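Local coordinates for protein putative prephenate dehydratase (Streptococcus mutans, PDB 4LUB) that probably catalyses the conversion of prephenate to phenylpyruvate, with loss of carbon dioxide and water, in L-phenylalanine biosynthesis, at residues A207-K210 with A211-F215. Numbering follows the deposited sequence.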
ATOM      1  N   ALA B 207      -1.585  15.460   5.829  1.00 42.40           N
ATOM      2  CA  ALA B 207      -0.450  15.908   6.642  1.00 34.95           C
ATOM      3  C   ALA B 207       0.725  14.954   6.527  1.00 26.80           C
ATOM      4  O   ALA B 207       1.696  15.073   7.268  1.00 21.28           O
ATOM      5  CB  ALA B 207      -0.861  16.049   8.106  1.00 28.66           C
ATOM      6  N   LEU B 208       0.610  13.989   5.619  1.00 22.59           N
ATOM      7  CA  LEU B 208       1.705  13.070   5.320  1.00 22.39           C
ATOM      8  C   LEU B 208       2.998  13.783   4.934  1.00 22.56           C
ATOM      9  O   LEU B 208       4.084  13.404   5.368  1.00 22.30           O
ATOM     10  CB  LEU B 208       1.311  12.113   4.196  1.00 18.94           C
ATOM     11  CG  LEU B 208       2.278  10.944   3.996  1.00 23.65           C
ATOM     12  CD1 LEU B 208       2.526  10.209   5.318  1.00 23.65           C
ATOM     13  CD2 LEU B 208       1.811   9.992   2.885  1.00 22.88           C
ATOM     14  N   TYR B 209       2.881  14.785   4.073  1.00 20.73           N
ATOM     15  CA  TYR B 209       4.038  15.587   3.691  1.00 22.24           C
ATOM     16  C   TYR B 209       4.834  16.152   4.879  1.00 21.94           C
ATOM     17  O   TYR B 209       6.057  16.214   4.818  1.00 27.23           O
ATOM     18  CB  TYR B 209       3.603  16.710   2.752  1.00 23.13           C
ATOM     19  CG  TYR B 209       3.053  17.932   3.426  1.00 29.61           C
ATOM     20  CD1 TYR B 209       1.752  17.952   3.910  1.00 37.39           C
ATOM     21  CD2 TYR B 209       3.832  19.068   3.586  1.00 32.84           C
ATOM     22  CE1 TYR B 209       1.234  19.078   4.518  1.00 40.88           C
ATOM     23  CE2 TYR B 209       3.326  20.200   4.203  1.00 38.29           C
ATOM     24  CZ  TYR B 209       2.025  20.197   4.667  1.00 42.34           C
ATOM     25  OH  TYR B 209       1.505  21.313   5.287  1.00 48.37           O
ATOM     26  N   LYS B 210       4.149  16.551   5.949  1.00 22.21           N
ATOM     27  CA  LYS B 210       4.822  17.012   7.163  1.00 25.28           C
ATOM     28  C   LYS B 210       5.665  15.914   7.783  1.00 25.82           C
ATOM     29  O   LYS B 210       6.784  16.154   8.229  1.00 27.09           O
ATOM     30  CB  LYS B 210       3.821  17.505   8.210  1.00 31.44           C
ATOM     31  CG  LYS B 210       2.967  18.684   7.791  1.00 41.01           C
ATOM     32  CD  LYS B 210       2.322  19.310   9.022  1.00 45.68           C
ATOM     33  CE  LYS B 210       1.165  20.221   8.646  1.00 50.88           C
ATOM     34  NZ  LYS B 210       1.590  21.651   8.707  1.00 54.48           N
ATOM     35  N   ALA B 211       5.107  14.711   7.825  1.00 20.46           N
ATOM     36  CA  ALA B 211       5.815  13.567   8.372  1.00 19.64           C
ATOM     37  C   ALA B 211       7.034  13.209   7.531  1.00 21.13           C
ATOM     38  O   ALA B 211       8.114  12.977   8.064  1.00 25.46           O
ATOM     39  CB  ALA B 211       4.868  12.368   8.488  1.00 18.54           C
ATOM     40  N   LEU B 212       6.864  13.150   6.216  1.00 16.49           N
ATOM     41  CA  LEU B 212       7.995  12.877   5.330  1.00 20.41           C
ATOM     42  C   LEU B 212       9.057  13.981   5.286  1.00 22.78           C
ATOM     43  O   LEU B 212      10.243  13.683   5.186  1.00 23.57           O
ATOM     44  CB  LEU B 212       7.504  12.580   3.912  1.00 23.15           C
ATOM     45  CG  LEU B 212       7.064  11.131   3.619  1.00 29.37           C
ATOM     46  CD1 LEU B 212       6.422  10.441   4.810  1.00 28.99           C
ATOM     47  CD2 LEU B 212       6.177  11.061   2.392  1.00 27.44           C
ATOM     48  N   SER B 213       8.639  15.244   5.329  1.00 22.64           N
ATOM     49  CA  SER B 213       9.597  16.360   5.330  1.00 26.16           C
ATOM     50  C   SER B 213      10.545  16.305   6.520  1.00 26.06           C
ATOM     51  O   SER B 213      11.715  16.678   6.419  1.00 26.67           O
ATOM     52  CB  SER B 213       8.864  17.705   5.321  1.00 30.14           C
ATOM     53  OG  SER B 213       8.132  17.867   4.115  1.00 33.99           O
ATOM     54  N   THR B 214      10.019  15.834   7.645  1.00 28.44           N
ATOM     55  CA  THR B 214      10.775  15.679   8.879  1.00 25.46           C
ATOM     56  C   THR B 214      12.047  14.853   8.659  1.00 25.62           C
ATOM     57  O   THR B 214      13.124  15.191   9.151  1.00 25.93           O
ATOM     58  CB  THR B 214       9.909  15.008   9.962  1.00 31.25           C
ATOM     59  OG1 THR B 214       8.811  15.867  10.305  1.00 33.58           O
ATOM     60  CG2 THR B 214      10.726  14.736  11.187  1.00 30.00           C
ATOM     61  N   PHE B 215      11.903  13.753   7.933  1.00 22.32           N
ATOM     62  CA  PHE B 215      13.032  12.907   7.577  1.00 22.09           C
ATOM     63  C   PHE B 215      13.795  13.448   6.378  1.00 22.17           C
ATOM     64  O   PHE B 215      15.024  13.361   6.318  1.00 21.68           O
ATOM     65  CB  PHE B 215      12.556  11.482   7.296  1.00 21.29           C
ATOM     66  CG  PHE B 215      12.080  10.754   8.520  1.00 22.32           C
ATOM     67  CD1 PHE B 215      10.767  10.869   8.946  1.00 26.77           C
ATOM     68  CD2 PHE B 215      12.949   9.955   9.245  1.00 21.51           C
ATOM     69  CE1 PHE B 215      10.330  10.200  10.079  1.00 28.17           C
ATOM     70  CE2 PHE B 215      12.518   9.282  10.379  1.00 25.62           C
ATOM     71  CZ  PHE B 215      11.207   9.408  10.790  1.00 25.52           C
TER
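Ser213 folds its hydroxyl back onto the preceding turn of helix 208-216 and donates to Tyr209 O, with OG 2.7 Å from that oxygen. OG sits beside the serine's own backbone N (chi1 -65°), which carries it back along the helix. It reaches Tyr209 O from above the carbonyl plane, 37° out of it. Ser213 N donates to the same oxygen, at 2.8 Å from Tyr209 O, but from the opposite face. Thr214, one residue on, also turns its hydroxyl back to a carbonyl four residues earlier. Its OG1 donates to Lys210 O at 2.9 Å, tilted 20° from the carbonyl plane, while the backbone bond from Thr214 N to that oxygen is weak. Elsewhere on the helix, Leu208 and Leu212 meet obliquely through their CD1 methyls, 3.9 Å apart. In the backbone between them, the N-H of Leu212 points almost straight at Leu208 O. Lys210 CG lies over one face of the Tyr209 ring, near its rim, and the bent chain brings NZ into a weak bond with Tyr209 OH.

In this helix of the ACT domain, Leu212 and Ser213 pack on their counterparts in the second subunit. Ala211 and Thr214 instead touch strand 189-199 and helix 248-261, respectively. Both hydroxyls, Ser213 at the subunit interface and Thr214 buried, have their acceptors within the helix, and Tyr209 O takes two donors.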